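Local coordinates for protein tRNA (adenine(58)-N(1))-methyltransferase TrmI (Thermus thermophilus, PDB 2PWY) that transfers a methyl group from S-adenosyl-L-methionine to N1 of adenosine 58 in tRNA and is required for cell growth at extreme temperatures, at residues Lys74-Pro79 / Pro131-Gln136; Arg99-Gly104 / Asp168-Asp173; Glu125-Arg130 / Gly155-Ala160. All blocks are in the same frame, centred on the assembly; numbering follows the deposited sequence.

Contact 1. Residues Lys74-Pro79 / Pro131-Gln136; sequences KRSATP and PHHLAQ. With SAH (S-adenosyl-L-homocysteine), chain E.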
loop_
_atom_site.group_PDB
_atom_site.type_symbol
_atom_site.label_atom_id
_atom_site.label_comp_id
_atom_site.label_asym_id
_atom_site.label_seq_id
_atom_site.Cartn_x
_atom_site.Cartn_y
_atom_site.Cartn_z
ATOM N N LYS A 74 27.876 -9.567 5.086
ATOM C CA LYS A 74 27.829 -11.021 5.233
ATOM C C LYS A 74 26.804 -11.343 6.310
ATOM O O LYS A 74 26.659 -10.590 7.283
ATOM C CB LYS A 74 29.216 -11.530 5.657
ATOM C CG LYS A 74 29.384 -13.047 5.746
ATOM C CD LYS A 74 30.819 -13.383 6.154
ATOM C CE LYS A 74 31.037 -14.882 6.341
ATOM N NZ LYS A 74 31.552 -15.520 5.101
ATOM N N ARG A 75 26.078 -12.439 6.135
ATOM C CA ARG A 75 25.128 -12.858 7.159
ATOM C C ARG A 75 25.016 -14.366 7.281
ATOM O O ARG A 75 25.338 -15.096 6.339
ATOM C CB ARG A 75 23.745 -12.248 6.894
ATOM C CG ARG A 75 22.901 -12.942 5.819
ATOM C CD ARG A 75 23.250 -12.490 4.403
ATOM N NE ARG A 75 23.470 -11.041 4.327
ATOM C CZ ARG A 75 22.512 -10.132 4.159
ATOM N NH1 ARG A 75 22.841 -8.845 4.108
ATOM N NH2 ARG A 75 21.235 -10.501 4.049
ATOM N N SER A 76 24.561 -14.831 8.440
ATOM C CA SER A 76 24.010 -16.181 8.523
ATOM C C SER A 76 22.502 -15.993 8.642
ATOM O O SER A 76 21.770 -16.166 7.660
ATOM C CB SER A 76 24.615 -16.985 9.678
ATOM O OG SER A 76 24.431 -16.318 10.913
ATOM N N ALA A 77 22.051 -15.573 9.824
ATOM C CA ALA A 77 20.667 -15.146 10.009
ATOM C C ALA A 77 20.376 -13.885 9.186
ATOM O O ALA A 77 21.164 -12.945 9.180
ATOM C CB ALA A 77 20.393 -14.898 11.485
ATOM N N THR A 78 19.256 -13.875 8.469
ATOM C CA THR A 78 18.869 -12.682 7.717
ATOM C C THR A 78 18.606 -11.493 8.671
ATOM O O THR A 78 17.828 -11.615 9.632
ATOM C CB THR A 78 17.657 -12.951 6.794
ATOM O OG1 THR A 78 17.961 -14.043 5.909
ATOM C CG2 THR A 78 17.316 -11.718 5.971
ATOM N N PRO A 79 19.270 -10.347 8.420
ATOM C CA PRO A 79 19.057 -9.227 9.334
ATOM C C PRO A 79 17.687 -8.596 9.156
ATOM O O PRO A 79 17.065 -8.732 8.098
ATOM C CB PRO A 79 20.140 -8.210 8.951
ATOM C CG PRO A 79 20.771 -8.704 7.702
ATOM C CD PRO A 79 20.217 -10.035 7.330
ATOM N N PRO A 131 26.176 -19.945 18.553
ATOM C CA PRO A 131 27.542 -19.392 18.560
ATOM C C PRO A 131 28.037 -18.887 17.202
ATOM O O PRO A 131 28.700 -17.846 17.142
ATOM C CB PRO A 131 28.409 -20.578 19.021
ATOM C CG PRO A 131 27.463 -21.489 19.716
ATOM C CD PRO A 131 26.160 -21.354 18.999
ATOM N N HIS A 132 27.733 -19.602 16.124
ATOM C CA HIS A 132 28.214 -19.164 14.818
ATOM C C HIS A 132 27.508 -17.870 14.404
ATOM O O HIS A 132 28.137 -16.964 13.842
ATOM C CB HIS A 132 28.065 -20.242 13.740
ATOM C CG HIS A 132 28.311 -19.729 12.356
ATOM N ND1 HIS A 132 29.558 -19.324 11.925
ATOM C CD2 HIS A 132 27.464 -19.507 11.320
ATOM C CE1 HIS A 132 29.473 -18.894 10.679
ATOM N NE2 HIS A 132 28.214 -18.996 10.288
ATOM N N HIS A 133 26.212 -17.789 14.701
ATOM C CA HIS A 133 25.452 -16.569 14.462
ATOM C C HIS A 133 26.071 -15.406 15.236
ATOM O O HIS A 133 26.322 -14.340 14.669
ATOM C CB HIS A 133 23.970 -16.754 14.829
ATOM C CG HIS A 133 23.195 -17.603 13.859
ATOM N ND1 HIS A 133 21.817 -17.606 13.816
ATOM C CD2 HIS A 133 23.601 -18.469 12.899
ATOM C CE1 HIS A 133 21.406 -18.436 12.874
ATOM N NE2 HIS A 133 22.469 -18.966 12.295
ATOM N N LEU A 134 26.332 -15.619 16.521
ATOM C CA LEU A 134 26.904 -14.570 17.364
ATOM C C LEU A 134 28.279 -14.104 16.872
ATOM O O LEU A 134 28.542 -12.910 16.813
ATOM C CB LEU A 134 26.968 -15.004 18.831
ATOM C CG LEU A 134 27.496 -13.932 19.792
ATOM C CD1 LEU A 134 26.680 -12.624 19.718
ATOM C CD2 LEU A 134 27.533 -14.455 21.222
ATOM N N ALA A 135 29.143 -15.046 16.495
ATOM C CA ALA A 135 30.452 -14.681 15.954
ATOM C C ALA A 135 30.348 -13.767 14.727
ATOM O O ALA A 135 31.046 -12.751 14.658
ATOM C CB ALA A 135 31.277 -15.926 15.642
ATOM N N GLN A 136 29.460 -14.102 13.787
ATOM C CA GLN A 136 29.265 -13.276 12.587
ATOM C C GLN A 136 28.683 -11.912 12.961
ATOM O O GLN A 136 29.117 -10.878 12.439
ATOM C CB GLN A 136 28.369 -13.976 11.554
ATOM C CG GLN A 136 28.284 -13.251 10.192
ATOM C CD GLN A 136 29.650 -13.044 9.545
ATOM O OE1 GLN A 136 30.427 -13.993 9.408
ATOM N NE2 GLN A 136 29.949 -11.807 9.147
HETATM N N SAH E . 17.597 -8.867 14.108
HETATM C CA SAH E . 18.759 -9.722 13.701
HETATM C CB SAH E . 18.285 -11.039 13.098
HETATM C CG SAH E . 17.746 -12.004 14.156
HETATM S SD SAH E . 17.450 -13.630 13.411
HETATM C C SAH E . 19.615 -8.940 12.723
HETATM O O SAH E . 19.229 -7.836 12.309
HETATM O OXT SAH E . 20.707 -9.385 12.350
HETATM C "C5'" SAH E . 16.887 -14.436 14.933
HETATM C "C4'" SAH E . 18.058 -14.882 15.817
HETATM O "O4'" SAH E . 17.575 -15.129 17.121
HETATM C "C3'" SAH E . 18.759 -16.172 15.374
HETATM O "O3'" SAH E . 20.155 -15.908 15.281
HETATM C "C2'" SAH E . 18.442 -17.182 16.477
HETATM O "O2'" SAH E . 19.506 -18.061 16.765
HETATM C "C1'" SAH E . 18.219 -16.279 17.664
HETATM N N9 SAH E . 17.304 -16.735 18.722
HETATM C C8 SAH E . 16.060 -17.276 18.560
HETATM N N7 SAH E . 15.535 -17.465 19.792
HETATM C C5 SAH E . 16.396 -17.012 20.730
HETATM C C6 SAH E . 16.349 -16.967 22.128
HETATM N N6 SAH E . 15.281 -17.418 22.804
HETATM N N1 SAH E . 17.440 -16.430 22.800
HETATM C C2 SAH E . 18.539 -15.967 22.118
HETATM N N3 SAH E . 18.575 -16.030 20.738
HETATM C C4 SAH E . 17.519 -16.542 20.061
#
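Q136 lays its carboxamide against the aliphatic chain of K74, the two side chains crossing at about a right angle. CG of Q136 stands anti to its backbone N and the chain bends at chi2 (57°), which puts OE1 3.3 Å from K74 CE, while NE2 lies 3.6 Å from K74 CB. Their meeting is van der Waals: the amide's polar atoms are bonded elsewhere, OE1 to R139 and NE2 to N140. A helical turn earlier, H133 receives the loop over one face of its imidazole, where S76 OG sits 3.0 Å from CD2 and A77 N lies farther toward the rim. The methyl CB of A77 approaches H133 ND1 to 3.8 Å and also meets the ligand sulfur SD at 3.7 Å. In H133, CG is anti to the carbonyl carbon (chi1 -73°), a rotation that turns the ring edge to the ribose; ND1 then donates to SAH O3' at 2.8 Å in a nearly straight bond (172°). The loop itself is fixed by S107, whose OG bonds both S76 N and A77 O. An alanine in place of H133 would remove the imidazole, and would probably weaken the hold on the ribose and deprive S76 and A77 of the surface they rest on. H133 ND1 is the donor to O3', whose other partner is E128; a proton on ND1 is therefore probably needed for the ribose to be held this way in the pocket.

Contact 2. Residues Arg99-Gly104 / Asp168-Asp173; sequences RVLEAG and DGVALD. With SAH (S-adenosyl-L-homocysteine), chain E.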
loop_
_atom_site.group_PDB
_atom_site.type_symbol
_atom_site.label_atom_id
_atom_site.label_comp_id
_atom_site.label_asym_id
_atom_site.label_seq_id
_atom_site.Cartn_x
_atom_site.Cartn_y
_atom_site.Cartn_z
ATOM N N ARG A 99 18.908 1.960 28.004
ATOM C CA ARG A 99 19.392 0.581 28.045
ATOM C C ARG A 99 18.334 -0.293 27.384
ATOM O O ARG A 99 17.186 -0.325 27.834
ATOM C CB ARG A 99 19.633 0.156 29.490
ATOM C CG ARG A 99 20.593 1.075 30.226
ATOM C CD ARG A 99 20.722 0.727 31.706
ATOM N NE ARG A 99 21.739 -0.298 31.957
ATOM C CZ ARG A 99 21.461 -1.552 32.295
ATOM N NH1 ARG A 99 20.198 -1.932 32.420
ATOM N NH2 ARG A 99 22.439 -2.428 32.520
ATOM N N VAL A 100 18.720 -0.971 26.309
ATOM C CA VAL A 100 17.774 -1.773 25.538
ATOM C C VAL A 100 18.201 -3.237 25.499
ATOM O O VAL A 100 19.369 -3.546 25.273
ATOM C CB VAL A 100 17.560 -1.188 24.108
ATOM C CG1 VAL A 100 18.877 -1.134 23.302
ATOM C CG2 VAL A 100 16.482 -1.966 23.355
ATOM N N LEU A 101 17.230 -4.118 25.725
ATOM C CA LEU A 101 17.453 -5.559 25.686
ATOM C C LEU A 101 17.103 -6.063 24.290
ATOM O O LEU A 101 16.061 -5.692 23.737
ATOM C CB LEU A 101 16.559 -6.239 26.723
ATOM C CG LEU A 101 16.734 -7.743 26.947
ATOM C CD1 LEU A 101 18.107 -8.075 27.534
ATOM C CD2 LEU A 101 15.578 -8.246 27.859
ATOM N N GLU A 102 17.961 -6.919 23.736
ATOM C CA GLU A 102 17.738 -7.465 22.403
ATOM C C GLU A 102 17.932 -8.969 22.341
ATOM O O GLU A 102 18.891 -9.496 22.900
ATOM C CB GLU A 102 18.696 -6.828 21.373
ATOM C CG GLU A 102 18.506 -7.407 19.964
ATOM C CD GLU A 102 19.587 -7.010 18.950
ATOM O OE1 GLU A 102 20.775 -6.857 19.321
ATOM O OE2 GLU A 102 19.229 -6.856 17.757
ATOM N N ALA A 103 17.032 -9.650 21.638
ATOM C CA ALA A 103 17.289 -11.032 21.199
ATOM C C ALA A 103 16.475 -11.319 19.928
ATOM O O ALA A 103 15.372 -10.792 19.789
ATOM C CB ALA A 103 16.927 -12.030 22.310
ATOM N N GLY A 104 17.010 -12.107 18.982
ATOM C CA GLY A 104 18.396 -12.602 19.011
ATOM C C GLY A 104 19.329 -11.688 18.227
ATOM O O GLY A 104 18.898 -11.042 17.267
ATOM N N ASP A 168 14.931 0.113 29.232
ATOM C CA ASP A 168 14.060 1.143 28.695
ATOM C C ASP A 168 13.235 0.653 27.500
ATOM O O ASP A 168 12.284 1.321 27.082
ATOM C CB ASP A 168 14.874 2.382 28.330
ATOM C CG ASP A 168 15.585 2.965 29.538
ATOM O OD1 ASP A 168 14.889 3.462 30.461
ATOM O OD2 ASP A 168 16.834 2.884 29.591
ATOM N N GLY A 169 13.576 -0.528 27.002
ATOM C CA GLY A 169 12.900 -1.096 25.831
ATOM C C GLY A 169 13.395 -2.509 25.651
ATOM O O GLY A 169 14.475 -2.867 26.154
ATOM N N VAL A 170 12.592 -3.316 24.968
ATOM C CA VAL A 170 12.970 -4.685 24.615
ATOM C C VAL A 170 12.688 -4.881 23.132
ATOM O O VAL A 170 11.549 -4.745 22.704
ATOM C CB VAL A 170 12.186 -5.742 25.424
ATOM C CG1 VAL A 170 12.525 -7.155 24.933
ATOM C CG2 VAL A 170 12.491 -5.606 26.940
ATOM N N ALA A 171 13.728 -5.208 22.368
ATOM C CA ALA A 171 13.617 -5.428 20.927
ATOM C C ALA A 171 13.753 -6.911 20.650
ATOM O O ALA A 171 14.771 -7.523 21.005
ATOM C CB ALA A 171 14.717 -4.667 20.194
ATOM N N LEU A 172 12.739 -7.488 20.004
ATOM C CA LEU A 172 12.770 -8.907 19.676
ATOM C C LEU A 172 12.722 -9.151 18.187
ATOM O O LEU A 172 11.904 -8.560 17.466
ATOM C CB LEU A 172 11.614 -9.663 20.346
ATOM C CG LEU A 172 11.591 -9.627 21.875
ATOM C CD1 LEU A 172 10.448 -10.474 22.337
ATOM C CD2 LEU A 172 12.918 -10.116 22.483
ATOM N N ASP A 173 13.621 -10.014 17.735
ATOM C CA ASP A 173 13.560 -10.568 16.394
ATOM C C ASP A 173 13.968 -12.026 16.544
ATOM O O ASP A 173 15.153 -12.347 16.584
ATOM C CB ASP A 173 14.489 -9.815 15.427
ATOM C CG ASP A 173 14.477 -10.399 14.015
ATOM O OD1 ASP A 173 13.769 -11.412 13.762
ATOM O OD2 ASP A 173 15.195 -9.837 13.149
HETATM N N SAH E . 17.597 -8.867 14.108
HETATM C CA SAH E . 18.759 -9.722 13.701
HETATM C CB SAH E . 18.285 -11.039 13.098
HETATM C CG SAH E . 17.746 -12.004 14.156
HETATM S SD SAH E . 17.450 -13.630 13.411
HETATM C C SAH E . 19.615 -8.940 12.723
HETATM O O SAH E . 19.229 -7.836 12.309
HETATM O OXT SAH E . 20.707 -9.385 12.350
HETATM C "C5'" SAH E . 16.887 -14.436 14.933
HETATM C "C4'" SAH E . 18.058 -14.882 15.817
HETATM O "O4'" SAH E . 17.575 -15.129 17.121
HETATM C "C3'" SAH E . 18.759 -16.172 15.374
HETATM O "O3'" SAH E . 20.155 -15.908 15.281
HETATM C "C2'" SAH E . 18.442 -17.182 16.477
HETATM O "O2'" SAH E . 19.506 -18.061 16.765
HETATM C "C1'" SAH E . 18.219 -16.279 17.664
HETATM N N9 SAH E . 17.304 -16.735 18.722
HETATM C C8 SAH E . 16.060 -17.276 18.560
HETATM N N7 SAH E . 15.535 -17.465 19.792
HETATM C C5 SAH E . 16.396 -17.012 20.730
HETATM C C6 SAH E . 16.349 -16.967 22.128
HETATM N N6 SAH E . 15.281 -17.418 22.804
HETATM N N1 SAH E . 17.440 -16.430 22.800
HETATM C C2 SAH E . 18.539 -15.967 22.118
HETATM N N3 SAH E . 18.575 -16.030 20.738
HETATM C C4 SAH E . 17.519 -16.542 20.061
#
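A first torsion that sets CG of D173 anti to its backbone N (chi1 178°), with OD1 eclipsing CA (chi2 -1°) and OD2 therefore anti to it, carries OD2 to the amino nitrogen of the ligand, 2.8 Å from SAH N. At the other end, D168 has CG anti to its carbonyl carbon, which brings OD2 to the start of strand 99-103, where it accepts from R99 N at 2.8 Å through the anti lone pair. D168 N returns a bond to R99 O at 2.7 Å, so the pair is gripped twice, while OD1 is salt-bridged to K189. Between these ends the two strands run parallel, their directions 19° apart, as adjacent inner strands of the Rossmann-like sheet of a class I methyltransferase. Their rungs alternate: L101 N donates to G169 O, A171 N to L101 O at 2.7 Å nearly along the C=O axis, A103 N to A171 O, and D173 N to A103 O. L101 and V170 lie side by side on one face of the sheet, CB of L101 4.1 Å from CG2 of V170, and A103 and L172 follow on that face. The opposite face carries V100, E102 and A171, against which helix 109-118 packs; there E102 OE1 is hydrogen-bonded to S126 OG and T111 OG1. Beyond A103 the peptide is cis, and G104 CA comes within 3.3 Å of SAH O4', where a CB would collide with the ribose. D173 OD2 also bonds T80 OG1. This acidic strand end facing an amino group would probably stabilise the carboxylate as an anion and the amino group as a cation, anchoring the methionine-derived tail at the C-terminal ends of these two inner strands.

Contact 3. Residues Glu125-Arg130 / Gly155-Ala160; sequences ESYEAR and GKLEEA. With SAH (S-adenosyl-L-homocysteine), chain E.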
loop_
_atom_site.group_PDB
_atom_site.type_symbol
_atom_site.label_atom_id
_atom_site.label_comp_id
_atom_site.label_asym_id
_atom_site.label_seq_id
_atom_site.Cartn_x
_atom_site.Cartn_y
_atom_site.Cartn_z
ATOM N N GLU A 125 22.011 -4.609 25.390
ATOM C CA GLU A 125 22.278 -5.886 26.036
ATOM C C GLU A 125 21.709 -6.950 25.111
ATOM O O GLU A 125 20.504 -7.173 25.099
ATOM C CB GLU A 125 21.526 -5.912 27.362
ATOM C CG GLU A 125 21.964 -6.983 28.317
ATOM C CD GLU A 125 23.036 -6.465 29.239
ATOM O OE1 GLU A 125 22.692 -5.841 30.262
ATOM O OE2 GLU A 125 24.216 -6.659 28.913
ATOM N N SER A 126 22.569 -7.606 24.336
ATOM C CA SER A 126 22.102 -8.440 23.239
ATOM C C SER A 126 22.380 -9.920 23.466
ATOM O O SER A 126 23.494 -10.293 23.846
ATOM C CB SER A 126 22.751 -7.970 21.927
ATOM O OG SER A 126 22.135 -8.578 20.808
ATOM N N TYR A 127 21.373 -10.760 23.233
ATOM C CA TYR A 127 21.499 -12.214 23.468
ATOM C C TYR A 127 21.364 -12.992 22.186
ATOM O O TYR A 127 20.493 -12.700 21.369
ATOM C CB TYR A 127 20.434 -12.711 24.469
ATOM C CG TYR A 127 20.772 -12.282 25.866
ATOM C CD1 TYR A 127 21.334 -13.176 26.768
ATOM C CD2 TYR A 127 20.583 -10.959 26.270
ATOM C CE1 TYR A 127 21.678 -12.768 28.060
ATOM C CE2 TYR A 127 20.929 -10.548 27.548
ATOM C CZ TYR A 127 21.481 -11.452 28.427
ATOM O OH TYR A 127 21.830 -11.034 29.692
ATOM N N GLU A 128 22.215 -14.000 22.018
ATOM C CA GLU A 128 22.136 -14.877 20.854
ATOM C C GLU A 128 22.468 -16.311 21.258
ATOM O O GLU A 128 23.530 -16.555 21.821
ATOM C CB GLU A 128 23.101 -14.383 19.760
ATOM C CG GLU A 128 23.290 -15.323 18.571
ATOM C CD GLU A 128 21.994 -15.703 17.887
ATOM O OE1 GLU A 128 21.284 -14.799 17.371
ATOM O OE2 GLU A 128 21.690 -16.916 17.847
ATOM N N ALA A 129 21.558 -17.240 20.950
ATOM C CA ALA A 129 21.685 -18.658 21.345
ATOM C C ALA A 129 22.701 -19.443 20.524
ATOM O O ALA A 129 23.292 -20.414 21.017
ATOM C CB ALA A 129 20.321 -19.348 21.274
ATOM N N ARG A 130 22.893 -19.040 19.273
ATOM C CA ARG A 130 23.722 -19.813 18.343
ATOM C C ARG A 130 25.115 -19.200 18.169
ATOM O O ARG A 130 25.235 -18.071 17.692
ATOM C CB ARG A 130 23.011 -19.959 16.997
ATOM C CG ARG A 130 21.701 -20.735 17.083
ATOM C CD ARG A 130 20.990 -20.820 15.742
ATOM N NE ARG A 130 21.733 -21.637 14.782
ATOM C CZ ARG A 130 21.259 -22.036 13.603
ATOM N NH1 ARG A 130 20.027 -21.708 13.228
ATOM N NH2 ARG A 130 22.021 -22.774 12.804
ATOM N N GLY A 155 23.791 -17.296 24.595
ATOM C CA GLY A 155 22.792 -18.011 25.384
ATOM C C GLY A 155 21.374 -17.615 25.048
ATOM O O GLY A 155 21.138 -16.656 24.310
ATOM N N LYS A 156 20.427 -18.367 25.599
ATOM C CA LYS A 156 19.010 -18.068 25.421
ATOM C C LYS A 156 18.602 -16.931 26.346
ATOM O O LYS A 156 19.000 -16.893 27.516
ATOM C CB LYS A 156 18.161 -19.312 25.699
ATOM C CG LYS A 156 18.363 -20.429 24.685
ATOM C CD LYS A 156 17.861 -21.766 25.228
ATOM C CE LYS A 156 18.092 -22.913 24.230
ATOM N NZ LYS A 156 19.528 -23.026 23.764
ATOM N N LEU A 157 17.816 -16.002 25.813
ATOM C CA LEU A 157 17.312 -14.904 26.617
ATOM C C LEU A 157 16.524 -15.432 27.830
ATOM O O LEU A 157 16.624 -14.860 28.905
ATOM C CB LEU A 157 16.471 -13.936 25.774
ATOM C CG LEU A 157 15.904 -12.696 26.491
ATOM C CD1 LEU A 157 17.018 -11.890 27.174
ATOM C CD2 LEU A 157 15.070 -11.810 25.561
ATOM N N GLU A 158 15.781 -16.535 27.650
ATOM C CA GLU A 158 15.000 -17.176 28.734
ATOM C C GLU A 158 15.818 -17.431 29.995
ATOM O O GLU A 158 15.258 -17.540 31.091
ATOM C CB GLU A 158 14.480 -18.563 28.319
ATOM C CG GLU A 158 13.480 -18.614 27.249
ATOM C CD GLU A 158 14.106 -18.776 25.888
ATOM O OE1 GLU A 158 15.031 -18.010 25.558
ATOM O OE2 GLU A 158 13.643 -19.667 25.148
ATOM N N GLU A 159 17.129 -17.579 29.821
ATOM C CA GLU A 159 18.016 -18.035 30.893
ATOM C C GLU A 159 18.908 -16.912 31.414
ATOM O O GLU A 159 19.767 -17.129 32.279
ATOM C CB GLU A 159 18.837 -19.240 30.407
ATOM C CG GLU A 159 17.925 -20.427 30.090
ATOM C CD GLU A 159 18.621 -21.609 29.445
ATOM O OE1 GLU A 159 19.851 -21.569 29.227
ATOM O OE2 GLU A 159 17.915 -22.598 29.153
ATOM N N ALA A 160 18.675 -15.701 30.911
ATOM C CA ALA A 160 19.525 -14.558 31.249
ATOM C C ALA A 160 19.340 -14.109 32.694
ATOM O O ALA A 160 18.236 -14.134 33.219
ATOM C CB ALA A 160 19.236 -13.402 30.316
HETATM N N SAH E . 17.597 -8.867 14.108
HETATM C CA SAH E . 18.759 -9.722 13.701
HETATM C CB SAH E . 18.285 -11.039 13.098
HETATM C CG SAH E . 17.746 -12.004 14.156
HETATM S SD SAH E . 17.450 -13.630 13.411
HETATM C C SAH E . 19.615 -8.940 12.723
HETATM O O SAH E . 19.229 -7.836 12.309
HETATM O OXT SAH E . 20.707 -9.385 12.350
HETATM C "C5'" SAH E . 16.887 -14.436 14.933
HETATM C "C4'" SAH E . 18.058 -14.882 15.817
HETATM O "O4'" SAH E . 17.575 -15.129 17.121
HETATM C "C3'" SAH E . 18.759 -16.172 15.374
HETATM O "O3'" SAH E . 20.155 -15.908 15.281
HETATM C "C2'" SAH E . 18.442 -17.182 16.477
HETATM O "O2'" SAH E . 19.506 -18.061 16.765
HETATM C "C1'" SAH E . 18.219 -16.279 17.664
HETATM N N9 SAH E . 17.304 -16.735 18.722
HETATM C C8 SAH E . 16.060 -17.276 18.560
HETATM N N7 SAH E . 15.535 -17.465 19.792
HETATM C C5 SAH E . 16.396 -17.012 20.730
HETATM C C6 SAH E . 16.349 -16.967 22.128
HETATM N N6 SAH E . 15.281 -17.418 22.804
HETATM N N1 SAH E . 17.440 -16.430 22.800
HETATM C C2 SAH E . 18.539 -15.967 22.118
HETATM N N3 SAH E . 18.575 -16.030 20.738
HETATM C C4 SAH E . 17.519 -16.542 20.061
#
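Strand 123-128 ends beside the loop 155-160, the CA atoms of A129 and G155 being 4.2 Å apart. G155 N donates to E128 O at 2.9 Å, from 51° above the carbonyl plane. G155 has phi 150° and psi 171°, where a CB would jam against the preceding carbonyl oxygen. After it, residues 157-159 form a short 3-10 turn. L157 CD1 rests over one face of the Y127 ring, 4.1 Å from its centroid, in a CH-pi contact, and A160 CB comes to 3.4 Å from Y127 CE1; H153 also stacks on this ring. E128 bends at chi2 so that its carboxylate takes both ribose hydroxyls: OE1 accepts from SAH O3' at 2.6 Å and OE2 from SAH O2' at 2.7 Å, while the anti lone pair of OE2 holds R130 N. The adenine is met by the loop, L157 N donating to SAH N1 at 3.1 Å and E158 OE1 accepting from SAH N6 at 2.8 Å. An acidic residue at the end of the second strand gripping the ribose diol, with the loop after the next strand, 150-154, reading the adenine edge, is the cofactor site of class I Rossmann-like methyltransferases.

Along the chain, the loop after helix 66-72 opens contact 1, whose partner lies on helix 131-144, closing a loop of 51 residues. Within that span begin both contact 2, on strand 99-103, and contact 3, on strand 123-128; since their second halves come later, at 168-173 and 155-160, contact 1 crosses both. Contact 3 falls wholly between the two segments of contact 2. Strands 99-103 and 123-128 are neighbours in the sheet, joined by E102 O and Y127 N, so contacts 2 and 3 share a framework, while strand 123-128 leads directly into the helix of contact 1. All three reach SAH, tying loop, helix and strand ends around the bound SAH.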